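IPT/TIG domain-containing protein BACOVA_02650 (Bacteroides ovatus, PDB 5E7G) binds xyloglucan at the cell surface of a human gut symbiont, probably holding the polysaccharide before its transport into the periplasm for degradation. Local coordinates at residues P103-I108 with M120-G125; G177-E182 with T190-N195; F373-C378 with S411-D416. All coordinates share one frame; numbering follows the deposited sequence.

Interaction 1 (P103-I108 with M120-G125); sequences PYITRI and MTVIGG. With SO4 (sulfate ion), chain E.
Tyr-104 and Gly-125 exchange both of their backbone hydrogen bonds: Tyr-104 N donates to Gly-125 O, and Gly-125 N returns to Tyr-104 O, each at 3.1 Å. Above this pair, with CG between its own backbone N and carbonyl carbon (chi1 67°), the tyrosine lays one ring face over the glycine: Gly-125 N sits 3.4 Å above the ring plane, over its centre, and Gly-125 CA directs a CH-pi contact at that face, 3.9 Å from the centroid. Further along, Ile-123 O serves two donors: Thr-106 N at 2.7 Å, in the carbonyl plane, and Arg-107 N at 3.2 Å, tilted from it. This is a classic beta bulge in the antiparallel hairpin of strands 104-109 and 119-125, within the second IPT/TIG repeat. Ile-123 N closes the pair on Arg-107 O, approached almost straight down the carbonyl. The Arg-107 side chain runs alongside Ile-123, whose CD1 sits over one guanidinium face, 3.6 Å from Arg-107 NH2. At the guanidinium edge is a sulfate, probably from the crystallisation liquor: Arg-107 NH2 donates to its O4 at 3.3 Å, NH1 donates weakly to O3, and Ser-109 OG is also hydrogen-bonded to the ion. On the other side of the sheet, Ile-105 CG2 meets Val-122 CG1 at 3.8 Å, and Ile-108 packs against Met-120, facing strands 178-183 and 187-193.

Interaction 2 (G177-E182 with T190-N195); sequences GYLVVE and TEFKKN
Gly-177 and Phe-192 form the first hydrogen-bonded pair of an antiparallel beta hairpin, strands 178-183 and 187-193, at one edge of a four-stranded sheet. That sheet packs against the one holding strands 104-109 and 119-125, a beta-sandwich consistent with the Ig-like IPT/TIG fold. The chain turns a corner at Gly-177, and its two bonds differ in shape: Gly-177 N reaches Phe-192 O at 2.9 Å with a bent N-H angle of 134°, whereas Phe-192 N points almost straight at Gly-177 O, 2.8 Å away, but from above the carbonyl plane. Tyr-178 comes next, opposite Glu-191 in a non-hydrogen-bonded pair. Its CA makes a CA-H...O contact with Thr-190 O, and its CG, beside the backbone N (chi1 -58°), leaves the ring with an edge by that same oxygen. The Tyr-178 and Glu-191 side chains cross obliquely, ring and carboxylate turned 90° to each other; Glu-191 CG touches Tyr-178 CE1 at 4.0 Å, while Glu-191 OE1 pairs with Lys-193 NZ at 3.2 Å. Leu-179 then forms the second hydrogen-bonded pair, giving its N to Thr-190 O at 2.9 Å and receiving Thr-190 N on its own O. On the face turned to strand 104-109, Leu-179 CB touches Thr-190 CG2 (4.1 Å) and Phe-192 CB (4.2 Å).

Interaction 3 (F373-C378 with S411-D416); sequences FQIAMC and SSVVAD. With XYS (alpha-D-xylopyranose), chain B.
Val-413 reaches strand 372-377 through one methyl, and apolar packing carries the direct contact. Its CG1 stands anti to the backbone N (chi1 -178°), which directs it at the strand: it lies 3.6 Å from Ile-375 O and 3.8 Å from Met-377 CG, with Ile-375 CG2 a little farther off. The methionine chain, extended beyond CG, crosses Val-413 at about a right angle and carries its sulfur on to the next residue, where Met-377 SD meets Val-414 CG2 at 4.0 Å. Phe-422 of helix 419-423 touches both Met-377 and Val-414.

The polar link runs through water. One water accepts from Met-377 N at 2.9 Å and lies 2.7 Å from Val-413 O. A second lies 2.7 Å from Met-377 O and 3.0 Å from the same Val-413 O, so two waters meet at a single carbonyl.

Gln-374 serves the ligand instead. In the glycan pocket of the xyloglucan-binding domain, its OE1 accepts a hydrogen bond from O4 of a bound xylose at 3.0 Å.

The chemistry thus divides between the two faces of one strand: Gln-374 offers a polar group to the sugar, while Ile-375 and Met-377 join the strand to the 411-416 loop by buried apolar side chains, a thioether among them, with water bridging the backbones.

Interactions 1, 2 and 3 come in that order along the chain, without overlapping. The first two are neighbours, their centres 10 Å apart, and come from hairpins in two facing sheets of one beta-sandwich. They meet in its interior, where Met-120 SD packs 3.6 Å from Phe-192 CE1 and Ile-105 CG2 lies 3.7 Å from Thr-190 CG2. Interaction 3 belongs to the C-terminal xyloglucan-binding domain, on the opposite side of the chain's centre, its centre 54 Å from either of the others. The third IPT/TIG repeat lies in sequence between that sandwich and the glycan-binding domain. The elongated protein thus keeps its glycan pocket well away from the sandwich of interactions 1 and 2.

Interaction 1 (P103-I108 with M120-G125)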
ATOM      1  N   PRO A 103      -2.542 -26.924  -5.016  1.00 49.60           N
ATOM      2  CA  PRO A 103      -2.661 -25.608  -5.650  1.00 50.48           C
ATOM      3  C   PRO A 103      -2.600 -24.472  -4.637  1.00 48.79           C
ATOM      4  O   PRO A 103      -2.926 -24.680  -3.470  1.00 50.48           O
ATOM      5  CB  PRO A 103      -4.034 -25.668  -6.310  1.00 52.76           C
ATOM      6  CG  PRO A 103      -4.816 -26.567  -5.422  1.00 45.76           C
ATOM      7  CD  PRO A 103      -3.843 -27.615  -4.961  1.00 48.86           C
ATOM      8  N   TYR A 104      -2.178 -23.293  -5.081  1.00 49.10           N
ATOM      9  CA  TYR A 104      -2.244 -22.094  -4.257  1.00 43.52           C
ATOM     10  C   TYR A 104      -2.645 -20.934  -5.145  1.00 51.20           C
ATOM     11  O   TYR A 104      -2.433 -20.974  -6.358  1.00 47.21           O
ATOM     12  CB  TYR A 104      -0.909 -21.808  -3.560  1.00 48.15           C
ATOM     13  CG  TYR A 104       0.216 -21.424  -4.500  1.00 51.46           C
ATOM     14  CD1 TYR A 104       0.425 -20.100  -4.863  1.00 46.05           C
ATOM     15  CD2 TYR A 104       1.077 -22.388  -5.013  1.00 50.02           C
ATOM     16  CE1 TYR A 104       1.455 -19.744  -5.720  1.00 46.05           C
ATOM     17  CE2 TYR A 104       2.107 -22.045  -5.868  1.00 51.56           C
ATOM     18  CZ  TYR A 104       2.293 -20.722  -6.223  1.00 55.91           C
ATOM     19  OH  TYR A 104       3.319 -20.379  -7.080  1.00 55.36           O
ATOM     20  N   ILE A 105      -3.247 -19.916  -4.533  1.00 52.38           N
ATOM     21  CA  ILE A 105      -3.626 -18.696  -5.236  1.00 54.52           C
ATOM     22  C   ILE A 105      -2.901 -17.510  -4.623  1.00 46.72           C
ATOM     23  O   ILE A 105      -2.968 -17.276  -3.415  1.00 47.00           O
ATOM     24  CB  ILE A 105      -5.148 -18.444  -5.193  1.00 47.72           C
ATOM     25  CG1 ILE A 105      -5.896 -19.613  -5.841  1.00 41.77           C
ATOM     26  CG2 ILE A 105      -5.495 -17.133  -5.904  1.00 42.17           C
ATOM     27  CD1 ILE A 105      -7.385 -19.602  -5.578  1.00 50.58           C
ATOM     28  N   THR A 106      -2.206 -16.768  -5.476  1.00 45.98           N
ATOM     29  CA  THR A 106      -1.501 -15.569  -5.061  1.00 53.34           C
ATOM     30  C   THR A 106      -2.464 -14.390  -5.002  1.00 48.37           C
ATOM     31  O   THR A 106      -2.638 -13.766  -3.956  1.00 48.31           O
ATOM     32  CB  THR A 106      -0.349 -15.249  -6.022  1.00 39.84           C
ATOM     33  OG1 THR A 106       0.529 -16.376  -6.089  1.00 41.16           O
ATOM     34  CG2 THR A 106       0.425 -14.035  -5.556  1.00 46.54           C
ATOM     35  N   ARG A 107      -3.099 -14.107  -6.133  1.00 44.18           N
ATOM     36  CA  ARG A 107      -3.954 -12.941  -6.263  1.00 45.77           C
ATOM     37  C   ARG A 107      -4.858 -13.077  -7.475  1.00 43.44           C
ATOM     38  O   ARG A 107      -4.626 -13.929  -8.327  1.00 47.73           O
ATOM     39  CB  ARG A 107      -3.110 -11.675  -6.394  1.00 49.25           C
ATOM     40  CG  ARG A 107      -2.265 -11.646  -7.663  1.00 48.67           C
ATOM     41  CD  ARG A 107      -1.265 -10.501  -7.646  1.00 44.30           C
ATOM     42  NE  ARG A 107      -0.336 -10.579  -8.771  1.00 39.07           N
ATOM     43  CZ  ARG A 107      -0.568 -10.080  -9.981  1.00 43.28           C
ATOM     44  NH1 ARG A 107      -1.707  -9.456 -10.252  1.00 44.57           N
ATOM     45  NH2 ARG A 107       0.343 -10.207 -10.933  1.00 43.17           N
ATOM     46  N   ILE A 108      -5.880 -12.229  -7.547  1.00 45.81           N
ATOM     47  CA  ILE A 108      -6.747 -12.150  -8.718  1.00 42.35           C
ATOM     48  C   ILE A 108      -6.388 -10.904  -9.508  1.00 44.58           C
ATOM     49  O   ILE A 108      -6.317  -9.808  -8.957  1.00 49.28           O
ATOM     50  CB  ILE A 108      -8.239 -12.110  -8.333  1.00 43.91           C
ATOM     51  CG1 ILE A 108      -8.646 -13.436  -7.690  1.00 48.45           C
ATOM     52  CG2 ILE A 108      -9.113 -11.844  -9.560  1.00 47.74           C
ATOM     53  CD1 ILE A 108      -9.973 -13.390  -6.961  1.00 48.12           C
ATOM     54  N   MET A 120     -11.531 -12.234 -15.882  1.00 53.28           N
ATOM     55  CA  MET A 120     -10.545 -12.028 -14.825  1.00 47.85           C
ATOM     56  C   MET A 120      -9.556 -13.194 -14.825  1.00 53.01           C
ATOM     57  O   MET A 120      -9.820 -14.236 -15.420  1.00 53.69           O
ATOM     58  CB  MET A 120     -11.226 -11.906 -13.460  1.00 47.84           C
ATOM     59  CG  MET A 120     -11.605 -13.230 -12.838  1.00 50.40           C
ATOM     60  SD  MET A 120     -12.639 -13.045 -11.375  1.00 58.05           S
ATOM     61  CE  MET A 120     -14.225 -12.729 -12.133  1.00 57.27           C
ATOM     62  N   THR A 121      -8.423 -13.025 -14.152  1.00 53.04           N
ATOM     63  CA  THR A 121      -7.385 -14.047 -14.166  1.00 44.44           C
ATOM     64  C   THR A 121      -6.932 -14.392 -12.758  1.00 49.80           C
ATOM     65  O   THR A 121      -6.446 -13.536 -12.016  1.00 45.47           O
ATOM     66  CB  THR A 121      -6.173 -13.595 -14.996  1.00 43.35           C
ATOM     67  OG1 THR A 121      -6.604 -13.200 -16.298  1.00 54.41           O
ATOM     68  CG2 THR A 121      -5.162 -14.724 -15.130  1.00 51.99           C
ATOM     69  N   VAL A 122      -7.106 -15.659 -12.396  1.00 49.96           N
ATOM     70  CA  VAL A 122      -6.604 -16.168 -11.131  1.00 47.41           C
ATOM     71  C   VAL A 122      -5.131 -16.497 -11.307  1.00 50.78           C
ATOM     72  O   VAL A 122      -4.755 -17.189 -12.250  1.00 48.76           O
ATOM     73  CB  VAL A 122      -7.373 -17.419 -10.665  1.00 48.44           C
ATOM     74  CG1 VAL A 122      -6.837 -17.911  -9.333  1.00 41.52           C
ATOM     75  CG2 VAL A 122      -8.859 -17.120 -10.563  1.00 51.21           C
ATOM     76  N   ILE A 123      -4.301 -15.993 -10.401  1.00 45.43           N
ATOM     77  CA  ILE A 123      -2.856 -16.187 -10.479  1.00 46.41           C
ATOM     78  C   ILE A 123      -2.357 -16.962  -9.271  1.00 42.12           C
ATOM     79  O   ILE A 123      -2.652 -16.611  -8.131  1.00 47.22           O
ATOM     80  CB  ILE A 123      -2.124 -14.844 -10.575  1.00 45.16           C
ATOM     81  CG1 ILE A 123      -2.511 -14.150 -11.885  1.00 49.48           C
ATOM     82  CG2 ILE A 123      -0.612 -15.046 -10.497  1.00 50.64           C
ATOM     83  CD1 ILE A 123      -1.926 -12.769 -12.061  1.00 47.46           C
ATOM     84  N   GLY A 124      -1.603 -18.023  -9.536  1.00 49.72           N
ATOM     85  CA  GLY A 124      -1.033 -18.836  -8.478  1.00 48.06           C
ATOM     86  C   GLY A 124      -0.099 -19.886  -9.039  1.00 46.85           C
ATOM     87  O   GLY A 124       0.736 -19.589  -9.893  1.00 47.44           O
ATOM     88  N   GLY A 125      -0.248 -21.118  -8.560  1.00 44.03           N
ATOM     89  CA  GLY A 125       0.605 -22.210  -8.988  1.00 46.05           C
ATOM     90  C   GLY A 125       0.025 -23.587  -8.708  1.00 52.94           C
ATOM     91  O   GLY A 125      -0.891 -23.746  -7.894  1.00 46.34           O
TER
HETATM   92  S   SO4 E 512      -1.337  -7.703 -13.752  1.00 91.46           S
HETATM   93  O1  SO4 E 512      -2.201  -8.812 -14.127  1.00 68.32           O
HETATM   94  O2  SO4 E 512      -1.296  -6.701 -14.816  1.00 82.42           O
HETATM   95  O3  SO4 E 512      -1.867  -7.049 -12.556  1.00 66.94           O
HETATM   96  O4  SO4 E 512      -0.016  -8.291 -13.539  1.00 66.93           O

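Interaction 2 (G177-E182 with T190-N195)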
ATOM      1  N   GLY A 177     -16.713 -12.188  -0.772  1.00 57.02           N
ATOM      2  CA  GLY A 177     -16.577 -13.563  -0.346  1.00 65.14           C
ATOM      3  C   GLY A 177     -15.250 -14.139  -0.782  1.00 64.57           C
ATOM      4  O   GLY A 177     -14.195 -13.537  -0.563  1.00 54.17           O
ATOM      5  N   TYR A 178     -15.311 -15.301  -1.423  1.00 63.17           N
ATOM      6  CA  TYR A 178     -14.116 -16.046  -1.783  1.00 57.04           C
ATOM      7  C   TYR A 178     -14.208 -16.632  -3.180  1.00 61.04           C
ATOM      8  O   TYR A 178     -15.297 -16.886  -3.693  1.00 58.11           O
ATOM      9  CB  TYR A 178     -13.877 -17.156  -0.763  1.00 53.38           C
ATOM     10  CG  TYR A 178     -13.731 -16.626   0.640  1.00 57.16           C
ATOM     11  CD1 TYR A 178     -12.488 -16.250   1.134  1.00 59.88           C
ATOM     12  CD2 TYR A 178     -14.835 -16.480   1.465  1.00 61.76           C
ATOM     13  CE1 TYR A 178     -12.349 -15.754   2.419  1.00 59.86           C
ATOM     14  CE2 TYR A 178     -14.705 -15.983   2.749  1.00 61.50           C
ATOM     15  CZ  TYR A 178     -13.459 -15.622   3.221  1.00 64.77           C
ATOM     16  OH  TYR A 178     -13.321 -15.130   4.498  1.00 70.73           O
ATOM     17  N   LEU A 179     -13.047 -16.811  -3.797  1.00 62.40           N
ATOM     18  CA  LEU A 179     -12.926 -17.582  -5.023  1.00 56.82           C
ATOM     19  C   LEU A 179     -12.166 -18.856  -4.674  1.00 56.29           C
ATOM     20  O   LEU A 179     -11.169 -18.810  -3.952  1.00 53.16           O
ATOM     21  CB  LEU A 179     -12.210 -16.785  -6.110  1.00 53.22           C
ATOM     22  CG  LEU A 179     -12.006 -17.496  -7.450  1.00 50.54           C
ATOM     23  CD1 LEU A 179     -12.022 -16.484  -8.585  1.00 46.38           C
ATOM     24  CD2 LEU A 179     -10.699 -18.283  -7.468  1.00 49.07           C
ATOM     25  N   VAL A 180     -12.654 -19.987  -5.172  1.00 59.70           N
ATOM     26  CA  VAL A 180     -12.067 -21.285  -4.868  1.00 54.30           C
ATOM     27  C   VAL A 180     -11.684 -22.018  -6.148  1.00 60.75           C
ATOM     28  O   VAL A 180     -12.480 -22.105  -7.083  1.00 50.87           O
ATOM     29  CB  VAL A 180     -13.028 -22.168  -4.055  1.00 55.58           C
ATOM     30  CG1 VAL A 180     -12.412 -23.542  -3.796  1.00 64.51           C
ATOM     31  CG2 VAL A 180     -13.377 -21.493  -2.742  1.00 55.86           C
ATOM     32  N   VAL A 181     -10.459 -22.537  -6.173  1.00 55.65           N
ATOM     33  CA  VAL A 181     -10.004 -23.417  -7.237  1.00 51.61           C
ATOM     34  C   VAL A 181      -9.936 -24.819  -6.662  1.00 49.86           C
ATOM     35  O   VAL A 181      -9.148 -25.096  -5.760  1.00 58.78           O
ATOM     36  CB  VAL A 181      -8.635 -22.993  -7.801  1.00 57.92           C
ATOM     37  CG1 VAL A 181      -8.107 -24.026  -8.803  1.00 52.27           C
ATOM     38  CG2 VAL A 181      -8.745 -21.628  -8.462  1.00 42.24           C
ATOM     39  N   GLU A 182     -10.787 -25.693  -7.187  1.00 59.23           N
ATOM     40  CA  GLU A 182     -10.924 -27.053  -6.687  1.00 63.82           C
ATOM     41  C   GLU A 182     -10.114 -28.024  -7.544  1.00 64.68           C
ATOM     42  O   GLU A 182     -10.428 -28.234  -8.719  1.00 52.42           O
ATOM     43  CB  GLU A 182     -12.400 -27.447  -6.671  1.00 64.57           C
ATOM     44  CG  GLU A 182     -12.764 -28.530  -5.687  1.00 64.93           C
ATOM     45  CD  GLU A 182     -14.257 -28.579  -5.429  1.00 71.83           C
ATOM     46  OE1 GLU A 182     -14.666 -28.436  -4.256  1.00 80.67           O
ATOM     47  OE2 GLU A 182     -15.023 -28.748  -6.401  1.00 70.45           O
ATOM     48  N   THR A 190      -8.990 -17.777  -2.063  1.00 52.82           N
ATOM     49  CA  THR A 190      -8.556 -16.391  -1.948  1.00 47.66           C
ATOM     50  C   THR A 190      -9.780 -15.501  -1.798  1.00 46.09           C
ATOM     51  O   THR A 190     -10.882 -15.901  -2.166  1.00 52.73           O
ATOM     52  CB  THR A 190      -7.725 -15.943  -3.167  1.00 50.40           C
ATOM     53  OG1 THR A 190      -7.079 -14.697  -2.876  1.00 55.23           O
ATOM     54  CG2 THR A 190      -8.606 -15.803  -4.424  1.00 46.84           C
ATOM     55  N   GLU A 191      -9.591 -14.305  -1.252  1.00 48.17           N
ATOM     56  CA  GLU A 191     -10.696 -13.367  -1.099  1.00 50.61           C
ATOM     57  C   GLU A 191     -11.137 -12.861  -2.457  1.00 46.81           C
ATOM     58  O   GLU A 191     -10.306 -12.636  -3.332  1.00 50.39           O
ATOM     59  CB  GLU A 191     -10.302 -12.186  -0.217  1.00 50.14           C
ATOM     60  CG  GLU A 191     -10.204 -12.529   1.260  1.00 59.77           C
ATOM     61  CD  GLU A 191     -10.097 -11.302   2.149  1.00 63.18           C
ATOM     62  OE1 GLU A 191     -10.286 -10.170   1.650  1.00 60.44           O
ATOM     63  OE2 GLU A 191      -9.824 -11.478   3.355  1.00 76.38           O
ATOM     64  N   PHE A 192     -12.446 -12.695  -2.620  1.00 50.81           N
ATOM     65  CA  PHE A 192     -13.014 -12.144  -3.847  1.00 47.43           C
ATOM     66  C   PHE A 192     -13.944 -10.982  -3.541  1.00 49.45           C
ATOM     67  O   PHE A 192     -14.850 -11.091  -2.717  1.00 54.81           O
ATOM     68  CB  PHE A 192     -13.776 -13.212  -4.625  1.00 45.01           C
ATOM     69  CG  PHE A 192     -14.407 -12.699  -5.889  1.00 51.19           C
ATOM     70  CD1 PHE A 192     -13.717 -12.732  -7.091  1.00 49.67           C
ATOM     71  CD2 PHE A 192     -15.693 -12.175  -5.876  1.00 55.18           C
ATOM     72  CE1 PHE A 192     -14.301 -12.254  -8.260  1.00 57.35           C
ATOM     73  CE2 PHE A 192     -16.277 -11.699  -7.037  1.00 48.92           C
ATOM     74  CZ  PHE A 192     -15.579 -11.738  -8.229  1.00 47.76           C
ATOM     75  N   LYS A 193     -13.713  -9.871  -4.225  1.00 56.47           N
ATOM     76  CA  LYS A 193     -14.576  -8.704  -4.127  1.00 53.51           C
ATOM     77  C   LYS A 193     -14.811  -8.172  -5.528  1.00 51.28           C
ATOM     78  O   LYS A 193     -13.867  -7.737  -6.184  1.00 55.99           O
ATOM     79  CB  LYS A 193     -13.945  -7.627  -3.243  1.00 58.48           C
ATOM     80  CG  LYS A 193     -13.862  -7.978  -1.758  1.00 55.34           C
ATOM     81  CD  LYS A 193     -13.275  -6.818  -0.958  1.00 57.15           C
ATOM     82  CE  LYS A 193     -13.443  -7.001   0.541  1.00 53.47           C
ATOM     83  NZ  LYS A 193     -12.380  -7.854   1.127  1.00 70.76           N
ATOM     84  N   LYS A 194     -16.058  -8.208  -5.988  1.00 57.42           N
ATOM     85  CA  LYS A 194     -16.352  -7.843  -7.374  1.00 62.56           C
ATOM     86  C   LYS A 194     -16.003  -6.380  -7.643  1.00 58.74           C
ATOM     87  O   LYS A 194     -15.788  -5.992  -8.792  1.00 52.47           O
ATOM     88  CB  LYS A 194     -17.823  -8.111  -7.713  1.00 63.14           C
ATOM     89  CG  LYS A 194     -18.810  -7.083  -7.176  1.00 72.95           C
ATOM     90  CD  LYS A 194     -20.236  -7.413  -7.600  1.00 69.82           C
ATOM     91  CE  LYS A 194     -21.194  -6.273  -7.284  1.00 70.40           C
ATOM     92  NZ  LYS A 194     -22.609  -6.731  -7.251  1.00 76.62           N
ATOM     93  N   ASN A 195     -15.938  -5.583  -6.579  1.00 60.90           N
ATOM     94  CA  ASN A 195     -15.562  -4.172  -6.677  1.00 62.29           C
ATOM     95  C   ASN A 195     -14.114  -3.908  -6.276  1.00 57.19           C
ATOM     96  O   ASN A 195     -13.642  -2.771  -6.339  1.00 54.07           O
ATOM     97  CB  ASN A 195     -16.496  -3.324  -5.817  1.00 60.44           C
ATOM     98  CG  ASN A 195     -17.855  -3.154  -6.444  1.00 51.01           C
ATOM     99  OD1 ASN A 195     -17.974  -3.040  -7.663  1.00 57.86           O
ATOM    100  ND2 ASN A 195     -18.891  -3.149  -5.620  1.00 54.41           N
TER

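Interaction 3 (F373-C378 with S411-D416)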
ATOM      1  N   PHE A 373      17.570  29.912   7.385  1.00 42.71           N
ATOM      2  CA  PHE A 373      16.591  30.452   8.321  1.00 43.61           C
ATOM      3  C   PHE A 373      16.782  29.899   9.722  1.00 44.33           C
ATOM      4  O   PHE A 373      17.170  28.743   9.897  1.00 42.28           O
ATOM      5  CB  PHE A 373      15.173  30.145   7.855  1.00 39.74           C
ATOM      6  CG  PHE A 373      14.780  30.866   6.606  1.00 41.02           C
ATOM      7  CD1 PHE A 373      14.260  32.146   6.664  1.00 41.65           C
ATOM      8  CD2 PHE A 373      14.934  30.267   5.373  1.00 44.80           C
ATOM      9  CE1 PHE A 373      13.898  32.812   5.510  1.00 45.03           C
ATOM     10  CE2 PHE A 373      14.571  30.928   4.219  1.00 47.96           C
ATOM     11  CZ  PHE A 373      14.054  32.203   4.290  1.00 48.22           C
ATOM     12  N   GLN A 374      16.503  30.745  10.707  1.00 48.26           N
ATOM     13  CA  GLN A 374      16.416  30.328  12.101  1.00 45.08           C
ATOM     14  C   GLN A 374      14.986  30.493  12.604  1.00 43.61           C
ATOM     15  O   GLN A 374      14.367  31.536  12.392  1.00 37.83           O
ATOM     16  CB  GLN A 374      17.371  31.143  12.973  1.00 51.97           C
ATOM     17  CG  GLN A 374      17.262  30.847  14.472  1.00 51.35           C
ATOM     18  CD  GLN A 374      18.122  31.762  15.321  1.00 47.67           C
ATOM     19  OE1 GLN A 374      18.417  32.894  14.938  1.00 54.32           O
ATOM     20  NE2 GLN A 374      18.526  31.275  16.487  1.00 65.21           N
ATOM     21  N   ILE A 375      14.475  29.468  13.274  1.00 43.01           N
ATOM     22  CA  ILE A 375      13.166  29.536  13.917  1.00 37.19           C
ATOM     23  C   ILE A 375      13.337  29.353  15.420  1.00 46.50           C
ATOM     24  O   ILE A 375      13.850  28.324  15.871  1.00 38.31           O
ATOM     25  CB  ILE A 375      12.201  28.476  13.368  1.00 40.78           C
ATOM     26  CG1 ILE A 375      11.863  28.776  11.896  1.00 42.68           C
ATOM     27  CG2 ILE A 375      10.921  28.421  14.229  1.00 40.59           C
ATOM     28  CD1 ILE A 375      11.077  27.678  11.208  1.00 35.19           C
ATOM     29  N   ALA A 376      12.892  30.347  16.183  1.00 41.35           N
ATOM     30  CA  ALA A 376      13.065  30.366  17.634  1.00 41.47           C
ATOM     31  C   ALA A 376      11.748  30.639  18.358  1.00 44.38           C
ATOM     32  O   ALA A 376      10.905  31.393  17.859  1.00 43.53           O
ATOM     33  CB  ALA A 376      14.102  31.413  18.020  1.00 38.50           C
ATOM     34  N   MET A 377      11.582  30.026  19.528  1.00 32.28           N
ATOM     35  CA  MET A 377      10.407  30.239  20.370  1.00 38.20           C
ATOM     36  C   MET A 377      10.778  30.582  21.820  1.00 44.17           C
ATOM     37  O   MET A 377      11.755  30.057  22.358  1.00 35.52           O
ATOM     38  CB  MET A 377       9.522  28.996  20.361  1.00 38.83           C
ATOM     39  CG  MET A 377       8.800  28.758  19.054  1.00 38.13           C
ATOM     40  SD  MET A 377       7.887  27.207  19.051  1.00 45.31           S
ATOM     41  CE  MET A 377       7.177  27.268  17.392  1.00 47.52           C
ATOM     42  N   CYS A 378       9.992  31.465  22.434  1.00 40.46           N
ATOM     43  CA  CYS A 378      10.075  31.746  23.873  1.00 42.67           C
ATOM     44  C   CYS A 378      11.436  32.297  24.308  1.00 49.37           C
ATOM     45  O   CYS A 378      11.872  32.078  25.442  1.00 49.18           O
ATOM     46  CB  CYS A 378       9.756  30.477  24.668  1.00 41.49           C
ATOM     47  SG  CYS A 378       8.072  29.880  24.443  1.00 40.04           S
ATOM     48  N   SER A 411      10.786  19.464  18.829  1.00 39.74           N
ATOM     49  CA  SER A 411      11.946  19.388  19.729  1.00 44.29           C
ATOM     50  C   SER A 411      13.165  20.088  19.128  1.00 39.43           C
ATOM     51  O   SER A 411      14.114  20.404  19.835  1.00 39.99           O
ATOM     52  CB  SER A 411      12.293  17.937  20.047  1.00 32.11           C
ATOM     53  OG  SER A 411      12.655  17.247  18.863  1.00 48.66           O
ATOM     54  N   SER A 412      13.140  20.337  17.823  1.00 41.67           N
ATOM     55  CA  SER A 412      14.255  21.019  17.173  1.00 41.92           C
ATOM     56  C   SER A 412      14.197  22.532  17.411  1.00 37.92           C
ATOM     57  O   SER A 412      15.108  23.264  17.030  1.00 39.13           O
ATOM     58  CB  SER A 412      14.260  20.712  15.672  1.00 33.84           C
ATOM     59  OG  SER A 412      13.288  21.490  14.981  1.00 53.44           O
ATOM     60  N   VAL A 413      13.124  22.986  18.053  1.00 38.25           N
ATOM     61  CA  VAL A 413      12.925  24.398  18.377  1.00 38.89           C
ATOM     62  C   VAL A 413      12.682  24.583  19.882  1.00 42.26           C
ATOM     63  O   VAL A 413      12.943  25.652  20.441  1.00 39.87           O
ATOM     64  CB  VAL A 413      11.729  24.976  17.597  1.00 33.62           C
ATOM     65  CG1 VAL A 413      11.543  26.458  17.891  1.00 36.46           C
ATOM     66  CG2 VAL A 413      11.923  24.758  16.106  1.00 42.02           C
ATOM     67  N   VAL A 414      12.181  23.529  20.523  1.00 39.55           N
ATOM     68  CA  VAL A 414      11.804  23.561  21.931  1.00 34.42           C
ATOM     69  C   VAL A 414      12.593  22.505  22.703  1.00 42.09           C
ATOM     70  O   VAL A 414      12.588  21.334  22.327  1.00 42.20           O
ATOM     71  CB  VAL A 414      10.290  23.321  22.091  1.00 40.42           C
ATOM     72  CG1 VAL A 414       9.905  23.162  23.556  1.00 37.97           C
ATOM     73  CG2 VAL A 414       9.506  24.460  21.437  1.00 38.52           C
ATOM     74  N   ALA A 415      13.261  22.915  23.780  1.00 39.15           N
ATOM     75  CA  ALA A 415      14.107  22.001  24.554  1.00 42.88           C
ATOM     76  C   ALA A 415      13.351  21.312  25.687  1.00 45.39           C
ATOM     77  O   ALA A 415      13.862  20.375  26.309  1.00 40.06           O
ATOM     78  CB  ALA A 415      15.315  22.748  25.115  1.00 37.26           C
ATOM     79  N   ASP A 416      12.136  21.768  25.960  1.00 41.90           N
ATOM     80  CA  ASP A 416      11.385  21.256  27.100  1.00 34.23           C
ATOM     81  C   ASP A 416      10.857  19.836  26.874  1.00 45.18           C
ATOM     82  O   ASP A 416      10.828  19.331  25.744  1.00 38.98           O
ATOM     83  CB  ASP A 416      10.235  22.200  27.423  1.00 44.86           C
ATOM     84  CG  ASP A 416      10.694  23.647  27.563  1.00 50.49           C
ATOM     85  OD1 ASP A 416      11.209  24.008  28.646  1.00 50.45           O
ATOM     86  OD2 ASP A 416      10.557  24.423  26.592  1.00 37.54           O
TER
HETATM   87  C1  XYS B   7      19.043  37.728  19.029  1.00 67.33           C
HETATM   88  C2  XYS B   7      19.694  36.545  19.695  1.00 62.92           C
HETATM   89  C3  XYS B   7      20.269  35.638  18.663  1.00 64.13           C
HETATM   90  C4  XYS B   7      19.342  35.339  17.524  1.00 61.19           C
HETATM   91  C5  XYS B   7      18.451  36.494  17.049  1.00 62.54           C
HETATM   92  O2  XYS B   7      20.735  37.008  20.578  1.00 55.79           O
HETATM   93  O3  XYS B   7      20.639  34.371  19.283  1.00 67.91           O
HETATM   94  O4  XYS B   7      20.140  34.911  16.411  1.00 58.46           O
HETATM   95  O5  XYS B   7      17.928  37.324  18.149  1.00 63.43           O
HETATM   96  O   HOH W   1      13.727  28.232  20.113  1.00 36.59           O
HETATM   97  O   HOH W   2      11.755  27.372  22.547  1.00 43.94           O